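Local structure of endo-1,4-beta-xylanase (Bacteroides thetaiotaomicron VPI-5482, 3KST) at residues A25-N33 against P82-F93; D138-V146 against W155-I166. The protein probably hydrolyses O-glycosidic bonds of xylan-type polysaccharides, as a calcium-binding member of glycosyl hydrolase family 43. One frame throughout, in Å; residues are numbered along the deposited sequence. Where two conformers were deposited one is given.

Overall arrangement
Both contacts belong to the five-bladed beta-propeller of the family 43 glycosidases, an all-beta fold without helix. Their centres lie about 15 Å apart and they follow in series, interaction 1 closing before interaction 2 opens. Interaction 1 joins two blades, setting strand 27-32 against strand 80-87 of the next sheet near the central calcium ion. Interaction 2 stays within one blade, pairing strands 141-148 and 152-158 of a four-stranded antiparallel sheet. The two meet at the periphery, where Lys90 NZ lies 2.8 Å from Asp161 O, a probable hydrogen bond. Successive blades are thus tied together around the metal and the predicted catalytic residues.

Interaction 1: residues A25-N33 against P82-F93; sequences ADPYVMFYN and PEVYYVESKKKF. With CA (calcium ion), chain C.
Glu83 CB lies over one face of the Tyr28 ring, 3.9 Å from its centroid and 17° off the normal, a CH-pi contact, while a water in plane at the ring edge, 3.0 Å from Tyr28 OH, donates to Val84 O. Further out, the edge of Phe93 meets a face of Tyr32, planes at 77°, and Tyr32 CE1 stands over a face of Tyr86; Tyr86 CD1 in turn covers the centre of a Phe93 face. This aromatic cluster closes the outer end of an interface between neighbouring beta-propeller blades, whose strands run nearly parallel, 6.6 Å apart, too far for backbone pairing.

Between the two ends, the selenomethionine chain of Met30 is extended to SE and then bends (chi3 64°), which brings its CE to 3.7 Å from Phe93 CE2, with SE at the edge of that ring in a Met-aromatic contact.

At the inner end, Tyr85 OH donates to Glu83 OE1 on its anti side, and Ser132 also bonds OE1, so the carboxylate is restrained in rotation. Glu83 OE2 binds the calcium ion at 2.3 Å, alongside His251. A calcium-bound water donates to Pro82 O and the backbone O of Asp26, the residue predicted to be the proton acceptor, 2.8 Å from each.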
loop_
_atom_site.group_PDB
_atom_site.type_symbol
_atom_site.label_atom_id
_atom_site.label_comp_id
_atom_site.label_asym_id
_atom_site.label_seq_id
_atom_site.Cartn_x
_atom_site.Cartn_y
_atom_site.Cartn_z
ATOM N N ALA A 25 -5.251 -6.283 5.930
ATOM C CA ALA A 25 -4.086 -6.653 5.133
ATOM C C ALA A 25 -3.784 -5.453 4.212
ATOM O O ALA A 25 -4.557 -4.490 4.127
ATOM C CB ALA A 25 -4.356 -7.916 4.317
ATOM N N ASP A 26 -2.651 -5.533 3.533
ATOM C CA ASP A 26 -2.208 -4.538 2.541
ATOM C C ASP A 26 -2.368 -3.085 3.035
ATOM O O ASP A 26 -2.927 -2.230 2.300
ATOM C CB ASP A 26 -3.042 -4.773 1.268
ATOM C CG ASP A 26 -3.035 -6.236 0.791
ATOM O OD1 ASP A 26 -1.991 -6.950 0.921
ATOM O OD2 ASP A 26 -4.069 -6.677 0.238
ATOM N N PRO A 27 -1.960 -2.812 4.303
ATOM C CA PRO A 27 -2.222 -1.518 4.899
ATOM C C PRO A 27 -1.577 -0.281 4.278
ATOM O O PRO A 27 -0.484 -0.338 3.684
ATOM C CB PRO A 27 -1.730 -1.716 6.358
ATOM C CG PRO A 27 -0.579 -2.620 6.180
ATOM C CD PRO A 27 -1.179 -3.635 5.251
ATOM N N TYR A 28 -2.323 0.819 4.390
ATOM C CA TYR A 28 -1.859 2.153 4.032
ATOM C C TYR A 28 -2.294 3.161 5.102
ATOM O O TYR A 28 -3.461 3.155 5.487
ATOM C CB TYR A 28 -2.455 2.594 2.683
ATOM C CG TYR A 28 -1.878 3.899 2.228
ATOM C CD1 TYR A 28 -0.712 3.933 1.465
ATOM C CD2 TYR A 28 -2.455 5.126 2.631
ATOM C CE1 TYR A 28 -0.133 5.182 1.071
ATOM C CE2 TYR A 28 -1.895 6.362 2.231
ATOM C CZ TYR A 28 -0.752 6.387 1.474
ATOM O OH TYR A 28 -0.214 7.595 1.120
ATOM N N VAL A 29 -1.391 4.062 5.490
ATOM C CA VAL A 29 -1.643 5.139 6.448
ATOM C C VAL A 29 -1.451 6.531 5.807
ATOM O O VAL A 29 -0.397 6.825 5.215
ATOM C CB VAL A 29 -0.758 4.970 7.733
ATOM C CG1 VAL A 29 -0.627 6.275 8.547
ATOM C CG2 VAL A 29 -1.332 3.847 8.596
HETATM N N MSE A 30 -2.476 7.377 5.947
HETATM C CA MSE A 30 -2.410 8.787 5.575
HETATM C C MSE A 30 -2.367 9.581 6.873
HETATM O O MSE A 30 -3.215 9.367 7.765
HETATM C CB MSE A 30 -3.636 9.244 4.782
HETATM C CG MSE A 30 -3.627 10.770 4.514
HETATM SE SE MSE A 30 -5.140 11.327 3.514
HETATM C CE MSE A 30 -6.537 10.889 4.758
ATOM N N PHE A 31 -1.398 10.495 6.970
ATOM C CA PHE A 31 -1.319 11.436 8.092
ATOM C C PHE A 31 -1.932 12.738 7.559
ATOM O O PHE A 31 -1.363 13.367 6.651
ATOM C CB PHE A 31 0.115 11.642 8.552
ATOM C CG PHE A 31 0.245 12.577 9.721
ATOM C CD1 PHE A 31 -0.407 12.297 10.925
ATOM C CD2 PHE A 31 1.010 13.747 9.625
ATOM C CE1 PHE A 31 -0.305 13.159 12.017
ATOM C CE2 PHE A 31 1.134 14.618 10.718
ATOM C CZ PHE A 31 0.482 14.320 11.921
ATOM N N TYR A 32 -3.112 13.073 8.070
ATOM C CA TYR A 32 -3.867 14.263 7.663
ATOM C C TYR A 32 -4.387 14.979 8.891
ATOM O O TYR A 32 -4.922 14.329 9.784
ATOM C CB TYR A 32 -5.047 13.888 6.761
ATOM C CG TYR A 32 -5.704 15.120 6.183
ATOM C CD1 TYR A 32 -5.131 15.769 5.093
ATOM C CD2 TYR A 32 -6.861 15.671 6.755
ATOM C CE1 TYR A 32 -5.704 16.931 4.547
ATOM C CE2 TYR A 32 -7.445 16.846 6.224
ATOM C CZ TYR A 32 -6.849 17.472 5.126
ATOM O OH TYR A 32 -7.393 18.605 4.570
ATOM N N ASN A 33 -4.238 16.305 8.913
ATOM C CA ASN A 33 -4.684 17.186 10.019
ATOM C C ASN A 33 -4.452 16.609 11.437
ATOM O O ASN A 33 -5.398 16.400 12.228
ATOM C CB ASN A 33 -6.147 17.596 9.813
ATOM C CG ASN A 33 -6.530 18.810 10.646
ATOM O OD1 ASN A 33 -7.235 18.690 11.643
ATOM N ND2 ASN A 33 -6.001 19.967 10.280
ATOM N N PRO A 82 -6.209 -0.685 -0.744
ATOM C CA PRO A 82 -6.551 0.719 -0.878
ATOM C C PRO A 82 -5.408 1.653 -0.450
ATOM O O PRO A 82 -4.593 1.271 0.388
ATOM C CB PRO A 82 -7.729 0.860 0.082
ATOM C CG PRO A 82 -7.389 -0.092 1.196
ATOM C CD PRO A 82 -6.744 -1.253 0.519
ATOM N N GLU A 83 -5.291 2.798 -1.108
ATOM C CA GLU A 83 -4.413 3.900 -0.664
ATOM C C GLU A 83 -5.256 5.157 -0.797
ATOM O O GLU A 83 -6.038 5.268 -1.741
ATOM C CB GLU A 83 -3.113 4.003 -1.458
ATOM C CG GLU A 83 -2.264 2.696 -1.419
ATOM C CD GLU A 83 -0.788 2.816 -1.818
ATOM O OE1 GLU A 83 -0.263 3.908 -2.210
ATOM O OE2 GLU A 83 -0.091 1.767 -1.697
ATOM N N VAL A 84 -5.134 6.065 0.167
ATOM C CA VAL A 84 -5.890 7.326 0.198
ATOM C C VAL A 84 -4.913 8.502 0.295
ATOM O O VAL A 84 -3.975 8.465 1.110
ATOM C CB VAL A 84 -6.862 7.379 1.375
ATOM C CG1 VAL A 84 -7.503 8.769 1.517
ATOM C CG2 VAL A 84 -7.981 6.307 1.228
ATOM N N TYR A 85 -5.179 9.556 -0.479
ATOM C CA TYR A 85 -4.341 10.728 -0.551
ATOM C C TYR A 85 -5.187 11.992 -0.638
ATOM O O TYR A 85 -6.165 12.043 -1.394
ATOM C CB TYR A 85 -3.444 10.715 -1.805
ATOM C CG TYR A 85 -2.929 9.383 -2.231
ATOM C CD1 TYR A 85 -1.828 8.789 -1.602
ATOM C CD2 TYR A 85 -3.556 8.688 -3.269
ATOM C CE1 TYR A 85 -1.355 7.558 -2.025
ATOM C CE2 TYR A 85 -3.112 7.483 -3.674
ATOM C CZ TYR A 85 -2.017 6.898 -3.044
ATOM O OH TYR A 85 -1.587 5.687 -3.470
ATOM N N TYR A 86 -4.770 13.025 0.095
ATOM C CA TYR A 86 -5.391 14.332 -0.003
ATOM C C TYR A 86 -4.580 14.986 -1.110
ATOM O O TYR A 86 -3.372 15.165 -0.950
ATOM C CB TYR A 86 -5.293 15.144 1.282
ATOM C CG TYR A 86 -5.865 16.533 1.074
ATOM C CD1 TYR A 86 -7.234 16.733 0.928
ATOM C CD2 TYR A 86 -5.018 17.639 0.988
ATOM C CE1 TYR A 86 -7.764 18.051 0.683
ATOM C CE2 TYR A 86 -5.523 18.941 0.764
ATOM C CZ TYR A 86 -6.881 19.140 0.629
ATOM O OH TYR A 86 -7.315 20.428 0.398
ATOM N N VAL A 87 -5.240 15.265 -2.234
ATOM C CA VAL A 87 -4.572 15.894 -3.380
ATOM C C VAL A 87 -4.779 17.419 -3.303
ATOM O O VAL A 87 -5.890 17.936 -3.505
ATOM C CB VAL A 87 -4.999 15.276 -4.724
ATOM C CG1 VAL A 87 -4.576 13.798 -4.791
ATOM C CG2 VAL A 87 -6.465 15.396 -4.929
ATOM N N GLU A 88 -3.683 18.126 -2.997
ATOM C CA GLU A 88 -3.663 19.596 -2.823
ATOM C C GLU A 88 -4.207 20.347 -4.042
ATOM O O GLU A 88 -4.973 21.314 -3.880
ATOM C CB GLU A 88 -2.249 20.101 -2.465
ATOM C CG GLU A 88 -2.245 21.399 -1.670
ATOM C CD GLU A 88 -2.785 21.227 -0.246
ATOM O OE1 GLU A 88 -2.409 20.243 0.435
ATOM O OE2 GLU A 88 -3.579 22.081 0.209
ATOM N N SER A 89 -3.785 19.880 -5.226
ATOM C CA SER A 89 -4.244 20.339 -6.556
ATOM C C SER A 89 -5.767 20.358 -6.692
ATOM O O SER A 89 -6.319 21.329 -7.213
ATOM C CB SER A 89 -3.667 19.405 -7.649
ATOM O OG SER A 89 -4.124 19.742 -8.947
ATOM N N LYS A 90 -6.428 19.300 -6.199
ATOM C CA LYS A 90 -7.895 19.124 -6.307
ATOM C C LYS A 90 -8.713 19.451 -5.054
ATOM O O LYS A 90 -9.945 19.441 -5.129
ATOM C CB LYS A 90 -8.236 17.674 -6.690
ATOM C CG LYS A 90 -7.352 17.016 -7.739
ATOM C CD LYS A 90 -7.435 17.711 -9.055
ATOM C CE LYS A 90 -6.699 16.944 -10.109
ATOM N NZ LYS A 90 -6.905 17.595 -11.398
ATOM N N LYS A 91 -8.040 19.676 -3.919
ATOM C CA LYS A 91 -8.666 19.913 -2.588
ATOM C C LYS A 91 -9.760 18.903 -2.231
ATOM O O LYS A 91 -10.893 19.253 -1.857
ATOM C CB LYS A 91 -9.097 21.379 -2.406
ATOM C CG LYS A 91 -7.896 22.316 -2.434
ATOM C CD LYS A 91 -8.286 23.741 -2.087
ATOM C CE LYS A 91 -7.065 24.627 -1.915
ATOM N NZ LYS A 91 -6.228 24.244 -0.746
ATOM N N LYS A 92 -9.372 17.626 -2.356
ATOM C CA LYS A 92 -10.260 16.477 -2.200
ATOM C C LYS A 92 -9.419 15.201 -1.945
ATOM O O LYS A 92 -8.252 15.131 -2.355
ATOM C CB LYS A 92 -11.049 16.329 -3.507
ATOM C CG LYS A 92 -12.326 15.525 -3.460
ATOM C CD LYS A 92 -13.112 15.548 -4.786
ATOM C CE LYS A 92 -13.555 16.962 -5.215
ATOM N NZ LYS A 92 -14.393 16.924 -6.442
ATOM N N PHE A 93 -10.032 14.213 -1.300
ATOM C CA PHE A 93 -9.387 12.917 -1.032
ATOM C C PHE A 93 -9.630 11.938 -2.194
ATOM O O PHE A 93 -10.737 11.847 -2.721
ATOM C CB PHE A 93 -9.874 12.329 0.298
ATOM C CG PHE A 93 -9.580 13.216 1.468
ATOM C CD1 PHE A 93 -10.452 14.259 1.798
ATOM C CD2 PHE A 93 -8.410 13.046 2.213
ATOM C CE1 PHE A 93 -10.181 15.102 2.865
ATOM C CE2 PHE A 93 -8.125 13.909 3.279
ATOM C CZ PHE A 93 -9.016 14.928 3.602
HETATM CA CA CA C . -0.461 -0.499 -1.304
HETATM O O HOH W 1 -2.682 -0.783 -0.077
HETATM O O HOH W 2 0.172 -0.253 1.071
HETATM O O HOH W 3 -1.907 9.872 1.970
HETATM O O HOH W 4 2.101 -0.765 -0.978
HETATM O O HOH W 5 -2.244 -0.495 -3.044
HETATM O O HOH W 6 0.634 -0.937 -3.576
#

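Interaction 2: residues D138-V146 against W155-I166; sequences DGTPYLYFV and WVAQMTDDLMSI
Strands 141-146 and 155-158 run antiparallel at 157°, with hydrogen-bonded pairs Leu143-Ala157 and Phe145-Trp155 alternating with non-hydrogen-bonded pairs Tyr142-Gln158 and Tyr144-Val156. This is a beta hairpin within one four-stranded blade of the propeller. The bond from Leu143 N to Ala157 O is nearly straight (176° at the hydrogen), and Met159 N extends the ladder by donating to Pro141 O from above the carbonyl plane.

On the face with Tyr142 and Gln158, Tyr144 and Val156 lie side by side. Val156 CG2, placed anti to its backbone nitrogen, presses on one face of the Tyr144 ring, 3.5 Å from the centroid and 23° off the normal. Pro225 O takes a hydrogen bond from Tyr144 OH, tying the ring's far end to a loop outside the hairpin. With Tyr144 cut back to an alanine, Val156 CG2 would probably lose the ring face it rests on and Pro225 O its hydroxyl donor.

The other face carries Leu143 and Phe145. Phe145 CG stands between its own nitrogen and carbonyl carbon, and the ring extends beneath the neighbouring strand. Trp155 CB lies over one face of the ring, and Phe145 CZ reaches 3.8 Å from Ile166 CD1. Leu143 CB meets Met159 CG.

Past strand 155-158, Leu163 CD2 comes to 3.6 Å from Pro141 CB, so the type I turn Thr160-Leu163 packs against the start of strand 141-146. Asp162 OD1 accepts from Met164 N, an Asx turn, and from Thr160 OG1 at 2.7 Å, the two donors reaching that oxygen from opposite faces of the carboxylate plane.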
loop_
_atom_site.group_PDB
_atom_site.type_symbol
_atom_site.label_atom_id
_atom_site.label_comp_id
_atom_site.label_asym_id
_atom_site.label_seq_id
_atom_site.Cartn_x
_atom_site.Cartn_y
_atom_site.Cartn_z
ATOM N N ASP A 138 7.644 18.061 -10.187
ATOM C CA ASP A 138 7.205 18.562 -11.507
ATOM C C ASP A 138 5.678 18.813 -11.601
ATOM O O ASP A 138 5.188 19.522 -12.495
ATOM C CB ASP A 138 7.586 17.406 -12.474
ATOM C CG ASP A 138 7.399 17.698 -13.926
ATOM O OD1 ASP A 138 7.070 18.813 -14.355
ATOM O OD2 ASP A 138 7.630 16.726 -14.656
ATOM N N GLY A 139 4.913 18.138 -10.734
ATOM C CA GLY A 139 3.442 18.131 -10.790
ATOM C C GLY A 139 2.853 16.955 -11.581
ATOM O O GLY A 139 1.636 16.801 -11.615
ATOM N N THR A 140 3.702 16.110 -12.161
ATOM C CA THR A 140 3.284 14.991 -13.003
ATOM C C THR A 140 2.855 13.814 -12.115
ATOM O O THR A 140 3.662 13.354 -11.295
ATOM C CB THR A 140 4.439 14.555 -13.947
ATOM O OG1 THR A 140 4.872 15.696 -14.733
ATOM C CG2 THR A 140 4.059 13.356 -14.869
ATOM N N PRO A 141 1.615 13.316 -12.298
ATOM C CA PRO A 141 1.140 12.145 -11.529
ATOM C C PRO A 141 1.595 10.827 -12.160
ATOM O O PRO A 141 1.525 10.692 -13.383
ATOM C CB PRO A 141 -0.386 12.283 -11.622
ATOM C CG PRO A 141 -0.615 12.936 -12.925
ATOM C CD PRO A 141 0.526 13.882 -13.119
ATOM N N TYR A 142 2.057 9.881 -11.331
ATOM C CA TYR A 142 2.436 8.524 -11.769
ATOM C C TYR A 142 1.667 7.505 -10.945
ATOM O O TYR A 142 1.531 7.693 -9.729
ATOM C CB TYR A 142 3.937 8.272 -11.603
ATOM C CG TYR A 142 4.773 9.200 -12.419
ATOM C CD1 TYR A 142 5.042 8.935 -13.760
ATOM C CD2 TYR A 142 5.305 10.371 -11.846
ATOM C CE1 TYR A 142 5.836 9.815 -14.524
ATOM C CE2 TYR A 142 6.088 11.238 -12.589
ATOM C CZ TYR A 142 6.333 10.967 -13.932
ATOM O OH TYR A 142 7.118 11.842 -14.632
ATOM N N LEU A 143 1.166 6.453 -11.594
ATOM C CA LEU A 143 0.491 5.335 -10.920
ATOM C C LEU A 143 1.302 4.068 -11.135
ATOM O O LEU A 143 1.607 3.688 -12.296
ATOM C CB LEU A 143 -0.952 5.121 -11.419
ATOM C CG LEU A 143 -1.811 4.166 -10.562
ATOM C CD1 LEU A 143 -2.068 4.817 -9.220
ATOM C CD2 LEU A 143 -3.184 3.849 -11.212
ATOM N N TYR A 144 1.663 3.438 -10.015
ATOM C CA TYR A 144 2.353 2.160 -9.949
ATOM C C TYR A 144 1.260 1.133 -9.678
ATOM O O TYR A 144 0.338 1.402 -8.919
ATOM C CB TYR A 144 3.431 2.160 -8.858
ATOM C CG TYR A 144 4.435 3.239 -9.142
ATOM C CD1 TYR A 144 4.180 4.560 -8.773
ATOM C CD2 TYR A 144 5.608 2.967 -9.859
ATOM C CE1 TYR A 144 5.061 5.594 -9.109
ATOM C CE2 TYR A 144 6.514 4.003 -10.182
ATOM C CZ TYR A 144 6.229 5.308 -9.795
ATOM O OH TYR A 144 7.078 6.341 -10.097
ATOM N N PHE A 145 1.347 -0.011 -10.353
ATOM C CA PHE A 145 0.343 -1.064 -10.262
ATOM C C PHE A 145 0.935 -2.328 -10.849
ATOM O O PHE A 145 1.964 -2.257 -11.530
ATOM C CB PHE A 145 -0.948 -0.653 -11.002
ATOM C CG PHE A 145 -0.734 -0.253 -12.430
ATOM C CD1 PHE A 145 -0.414 1.082 -12.746
ATOM C CD2 PHE A 145 -0.884 -1.168 -13.472
ATOM C CE1 PHE A 145 -0.212 1.474 -14.052
ATOM C CE2 PHE A 145 -0.688 -0.761 -14.797
ATOM C CZ PHE A 145 -0.358 0.570 -15.073
ATOM N N VAL A 146 0.291 -3.453 -10.571
ATOM C CA VAL A 146 0.719 -4.781 -11.022
ATOM C C VAL A 146 -0.036 -5.205 -12.248
ATOM O O VAL A 146 -1.270 -5.099 -12.261
ATOM C CB VAL A 146 0.410 -5.864 -9.944
ATOM C CG1 VAL A 146 0.530 -7.320 -10.511
ATOM C CG2 VAL A 146 1.314 -5.660 -8.703
ATOM N N TRP A 155 4.344 -2.330 -12.834
ATOM C CA TRP A 155 4.405 -1.381 -13.953
ATOM C C TRP A 155 4.144 0.032 -13.453
ATOM O O TRP A 155 3.695 0.247 -12.328
ATOM C CB TRP A 155 3.351 -1.766 -15.007
ATOM C CG TRP A 155 3.751 -2.942 -15.816
ATOM C CD1 TRP A 155 3.752 -4.244 -15.434
ATOM C CD2 TRP A 155 4.257 -2.913 -17.136
ATOM N NE1 TRP A 155 4.195 -5.049 -16.452
ATOM C CE2 TRP A 155 4.510 -4.253 -17.518
ATOM C CE3 TRP A 155 4.485 -1.887 -18.058
ATOM C CZ2 TRP A 155 5.012 -4.592 -18.788
ATOM C CZ3 TRP A 155 4.986 -2.215 -19.308
ATOM C CH2 TRP A 155 5.278 -3.555 -19.645
ATOM N N VAL A 156 4.439 1.016 -14.291
ATOM C CA VAL A 156 4.099 2.396 -14.013
ATOM C C VAL A 156 3.611 3.028 -15.307
ATOM O O VAL A 156 3.985 2.552 -16.404
ATOM C CB VAL A 156 5.323 3.180 -13.466
ATOM C CG1 VAL A 156 6.457 3.228 -14.554
ATOM C CG2 VAL A 156 4.920 4.596 -12.959
ATOM N N ALA A 157 2.738 4.025 -15.159
ATOM C CA ALA A 157 2.296 4.879 -16.262
ATOM C C ALA A 157 1.952 6.251 -15.701
ATOM O O ALA A 157 1.551 6.366 -14.576
ATOM C CB ALA A 157 1.086 4.303 -16.948
ATOM N N GLN A 158 2.130 7.286 -16.513
ATOM C CA GLN A 158 1.720 8.632 -16.130
ATOM C C GLN A 158 0.194 8.665 -16.162
ATOM O O GLN A 158 -0.426 8.008 -17.018
ATOM C CB GLN A 158 2.285 9.641 -17.132
ATOM C CG GLN A 158 2.020 11.086 -16.810
ATOM C CD GLN A 158 2.426 12.017 -17.941
ATOM O OE1 GLN A 158 3.250 11.666 -18.791
ATOM N NE2 GLN A 158 1.855 13.232 -17.944
HETATM N N MSE A 159 -0.411 9.386 -15.216
HETATM C CA MSE A 159 -1.869 9.564 -15.200
HETATM C C MSE A 159 -2.241 10.845 -15.943
HETATM O O MSE A 159 -1.414 11.744 -16.125
HETATM C CB MSE A 159 -2.448 9.672 -13.772
HETATM C CG MSE A 159 -2.139 8.504 -12.855
HETATM SE SE MSE A 159 -3.515 8.245 -11.511
HETATM C CE MSE A 159 -4.793 7.384 -12.630
ATOM N N THR A 160 -3.506 10.935 -16.347
ATOM C CA THR A 160 -4.036 12.192 -16.870
ATOM C C THR A 160 -4.150 13.211 -15.700
ATOM O O THR A 160 -3.981 12.850 -14.520
ATOM C CB THR A 160 -5.382 11.970 -17.581
ATOM O OG1 THR A 160 -6.293 11.316 -16.694
ATOM C CG2 THR A 160 -5.209 11.069 -18.827
ATOM N N ASP A 161 -4.466 14.466 -16.035
ATOM C CA ASP A 161 -4.564 15.559 -15.052
ATOM C C ASP A 161 -5.652 15.289 -14.003
ATOM O O ASP A 161 -5.492 15.643 -12.847
ATOM C CB ASP A 161 -4.897 16.917 -15.738
ATOM C CG ASP A 161 -3.814 17.408 -16.728
ATOM O OD1 ASP A 161 -2.598 17.191 -16.517
ATOM O OD2 ASP A 161 -4.185 18.075 -17.729
ATOM N N ASP A 162 -6.749 14.649 -14.419
ATOM C CA ASP A 162 -7.884 14.362 -13.509
ATOM C C ASP A 162 -7.669 13.133 -12.612
ATOM O O ASP A 162 -8.573 12.792 -11.849
ATOM C CB ASP A 162 -9.239 14.274 -14.274
ATOM C CG ASP A 162 -9.334 13.103 -15.273
ATOM O OD1 ASP A 162 -8.424 12.276 -15.390
ATOM O OD2 ASP A 162 -10.402 12.959 -15.914
ATOM N N LEU A 163 -6.534 12.434 -12.760
ATOM C CA LEU A 163 -6.221 11.227 -11.960
ATOM C C LEU A 163 -7.196 10.031 -12.154
ATOM O O LEU A 163 -7.227 9.078 -11.317
ATOM C CB LEU A 163 -6.104 11.633 -10.462
ATOM C CG LEU A 163 -5.246 12.854 -10.053
ATOM C CD1 LEU A 163 -5.130 13.063 -8.530
ATOM C CD2 LEU A 163 -3.849 12.735 -10.640
HETATM N N MSE A 164 -7.939 10.055 -13.277
HETATM C CA MSE A 164 -8.979 9.097 -13.603
HETATM C C MSE A 164 -8.513 8.072 -14.662
HETATM O O MSE A 164 -9.111 7.032 -14.817
HETATM C CB MSE A 164 -10.195 9.902 -14.117
HETATM C CG MSE A 164 -11.534 9.289 -13.844
HETATM SE SE MSE A 164 -12.159 9.557 -12.008
HETATM C CE MSE A 164 -10.500 10.046 -11.137
ATOM N N SER A 165 -7.467 8.407 -15.412
ATOM C CA SER A 165 -6.968 7.537 -16.484
ATOM C C SER A 165 -5.458 7.506 -16.496
ATOM O O SER A 165 -4.813 8.445 -16.003
ATOM C CB SER A 165 -7.393 8.101 -17.841
ATOM O OG SER A 165 -8.787 8.300 -17.952
ATOM N N ILE A 166 -4.914 6.430 -17.060
ATOM C CA ILE A 166 -3.466 6.333 -17.316
ATOM C C ILE A 166 -3.208 6.646 -18.782
ATOM O O ILE A 166 -4.072 6.413 -19.629
ATOM C CB ILE A 166 -2.846 4.972 -16.939
ATOM C CG1 ILE A 166 -3.472 3.775 -17.646
ATOM C CG2 ILE A 166 -2.955 4.743 -15.433
ATOM C CD1 ILE A 166 -2.547 2.533 -17.554
#